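Local coordinates for discoidin-2 (Dictyostelium discoideum, PDB 2VM9), which acts as a trimeric galactose-binding lectin that may be necessary for spore formation and may take part in building the spore coat, at residues Leu18-Ser21 with Thr22-Asn25. Residues are numbered along the deposited sequence; the frame is centred on the assembly and turned at random.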
ATOM      1  N   LEU A  18      15.348   5.319  -5.515  1.00  6.51           N
ATOM      2  CA  LEU A  18      16.045   5.698  -6.770  1.00  6.60           C
ATOM      3  C   LEU A  18      17.162   4.709  -7.061  1.00  6.66           C
ATOM      4  O   LEU A  18      17.878   4.258  -6.146  1.00  6.86           O
ATOM      5  CB  LEU A  18      16.649   7.109  -6.660  1.00  6.86           C
ATOM      6  CG  LEU A  18      15.702   8.307  -6.497  1.00 11.80           C
ATOM      7  CD1 LEU A  18      16.486   9.608  -6.723  1.00 12.62           C
ATOM      8  CD2 LEU A  18      14.560   8.193  -7.471  1.00 11.07           C
ATOM      9  N   ARG A  19      17.332   4.396  -8.335  1.00  5.90           N
ATOM     10  CA  ARG A  19      18.430   3.549  -8.773  1.00  6.53           C
ATOM     11  C   ARG A  19      19.001   4.100 -10.067  1.00  6.17           C
ATOM     12  O   ARG A  19      18.323   4.102 -11.102  1.00  7.20           O
ATOM     13  CB  ARG A  19      17.929   2.131  -9.033  1.00  6.76           C
ATOM     14  CG  ARG A  19      19.076   1.200  -9.475  1.00  8.38           C
ATOM     15  CD  ARG A  19      18.593  -0.233  -9.619  1.00 11.78           C
ATOM     16  NE  ARG A  19      17.734  -0.429 -10.789  1.00 11.38           N
ATOM     17  CZ  ARG A  19      18.161  -0.612 -12.043  1.00 11.32           C
ATOM     18  NH1 ARG A  19      19.449  -0.570 -12.334  1.00 10.48           N
ATOM     19  NH2 ARG A  19      17.280  -0.816 -13.023  1.00 10.41           N
ATOM     20  N   SER A  20      20.252   4.527 -10.037  1.00  6.67           N
ATOM     21  CA  SER A  20      20.912   4.958 -11.276  1.00  5.70           C
ATOM     22  C   SER A  20      21.555   3.780 -12.028  1.00  6.26           C
ATOM     23  O   SER A  20      21.871   2.717 -11.452  1.00  5.67           O
ATOM     24  CB  SER A  20      22.000   6.007 -10.964  1.00  5.79           C
ATOM     25  OG  SER A  20      22.928   5.451 -10.024  1.00  5.87           O
ATOM     26  N   SER A  21      21.796   4.010 -13.321  1.00  5.88           N
ATOM     27  CA  SER A  21      22.497   3.072 -14.180  1.00  5.51           C
ATOM     28  C   SER A  21      23.966   2.970 -13.688  1.00  6.33           C
ATOM     29  O   SER A  21      24.460   1.879 -13.390  1.00  5.98           O
ATOM     30  CB  SER A  21      22.435   3.590 -15.617  1.00  5.73           C
ATOM     31  OG  SER A  21      22.750   4.959 -15.632  1.00  5.45           O
ATOM     32  N   THR A  22      24.658   4.114 -13.627  1.00  5.39           N
ATOM     33  CA  THR A  22      26.029   4.184 -13.100  1.00  4.91           C
ATOM     34  C   THR A  22      26.158   5.528 -12.375  1.00  5.27           C
ATOM     35  O   THR A  22      25.345   6.454 -12.618  1.00  4.66           O
ATOM     36  CB  THR A  22      27.120   4.099 -14.220  1.00  4.94           C
ATOM     37  OG1 THR A  22      27.045   5.264 -15.070  1.00  5.16           O
ATOM     38  CG2 THR A  22      26.956   2.806 -15.071  1.00  6.30           C
ATOM     39  N   ASP A  23      27.176   5.614 -11.515  1.00  5.34           N
ATOM     40  CA  ASP A  23      27.493   6.832 -10.736  1.00  4.88           C
ATOM     41  C   ASP A  23      28.970   7.108 -10.963  1.00  5.42           C
ATOM     42  O   ASP A  23      29.794   6.197 -10.859  1.00  4.78           O
ATOM     43  CB  ASP A  23      27.342   6.581  -9.235  1.00  4.58           C
ATOM     44  CG  ASP A  23      25.901   6.472  -8.785  1.00  5.69           C
ATOM     45  OD1 ASP A  23      24.982   6.946  -9.512  1.00  5.12           O
ATOM     46  OD2 ASP A  23      25.704   5.930  -7.664  1.00  5.72           O
ATOM     47  N   TYR A  24      29.322   8.365 -11.228  1.00  4.49           N
ATOM     48  CA  TYR A  24      30.743   8.684 -11.348  1.00  5.37           C
ATOM     49  C   TYR A  24      31.517   8.154 -10.134  1.00  5.14           C
ATOM     50  O   TYR A  24      32.624   7.606 -10.257  1.00  5.60           O
ATOM     51  CB  TYR A  24      30.943  10.189 -11.480  1.00  5.17           C
ATOM     52  CG  TYR A  24      32.313  10.449 -12.020  1.00  6.61           C
ATOM     53  CD1 TYR A  24      32.567  10.300 -13.390  1.00  5.72           C
ATOM     54  CD2 TYR A  24      33.353  10.818 -11.175  1.00  9.32           C
ATOM     55  CE1 TYR A  24      33.851  10.502 -13.909  1.00  9.45           C
ATOM     56  CE2 TYR A  24      34.651  11.026 -11.684  1.00 10.47           C
ATOM     57  CZ  TYR A  24      34.880  10.854 -13.042  1.00  9.68           C
ATOM     58  OH  TYR A  24      36.146  11.084 -13.566  1.00 12.17           O
ATOM     59  N   ASN A  25      30.911   8.333  -8.959  1.00  5.17           N
ATOM     60  CA  ASN A  25      31.245   7.568  -7.755  1.00  4.76           C
ATOM     61  C   ASN A  25      30.138   7.892  -6.752  1.00  4.27           C
ATOM     62  O   ASN A  25      29.149   8.528  -7.105  1.00  3.79           O
ATOM     63  CB  ASN A  25      32.629   7.936  -7.199  1.00  5.29           C
ATOM     64  CG  ASN A  25      32.788   9.417  -6.950  1.00  7.00           C
ATOM     65  OD1 ASN A  25      31.856  10.098  -6.517  1.00  4.85           O
ATOM     66  ND2 ASN A  25      33.987   9.932  -7.222  1.00  8.04           N
TER
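With chi1 of 57°, S20 places OG between its own backbone N and carbonyl carbon, while D23 turns its carboxylate back beside its backbone N, CG anti to the carbonyl carbon (chi1 -73°). The two side chains thereby meet across the bend formed by S21 and T22, and S20 OG donates a short hydrogen bond to D23 OD1 at 2.6 Å. The hydroxyl approaches OD1 from above the carboxylate plane, 43° out of it; OD2 of D23 lies farther from S20 OG, at 3.7 Å. S20 CB follows behind, 3.4 Å from D23 OD1.

The link spans the point where strand 17-20, within the chain an outermost strand of one five-stranded antiparallel sheet of the F5/8 type C beta-sandwich, gives way to the long loop leading to strand 52-53. S21 makes the turn with helix-like backbone angles, after which T22 is extended again. The methyl CG2 of T22 lies 3.1 Å from S21 O, and the hydroxyl of T22 is held within its own chain, OG1 bonding with Q61 OE1 and the backbone N of S55 and V56. S21 OG also reaches Q61 OE1, and the backbone N of F62, so one glutamine ties both residues of the bend to the loop before strand 63-67.

D23 is buried, and its carboxylate is shared: W52 NE1, hydrogen-bonded to T22 O, adds a weak bond to OD1 besides that of S20, whereas OD2 forms a salt bridge with K31 of a neighbouring subunit, carrying the turn into the trimer interface.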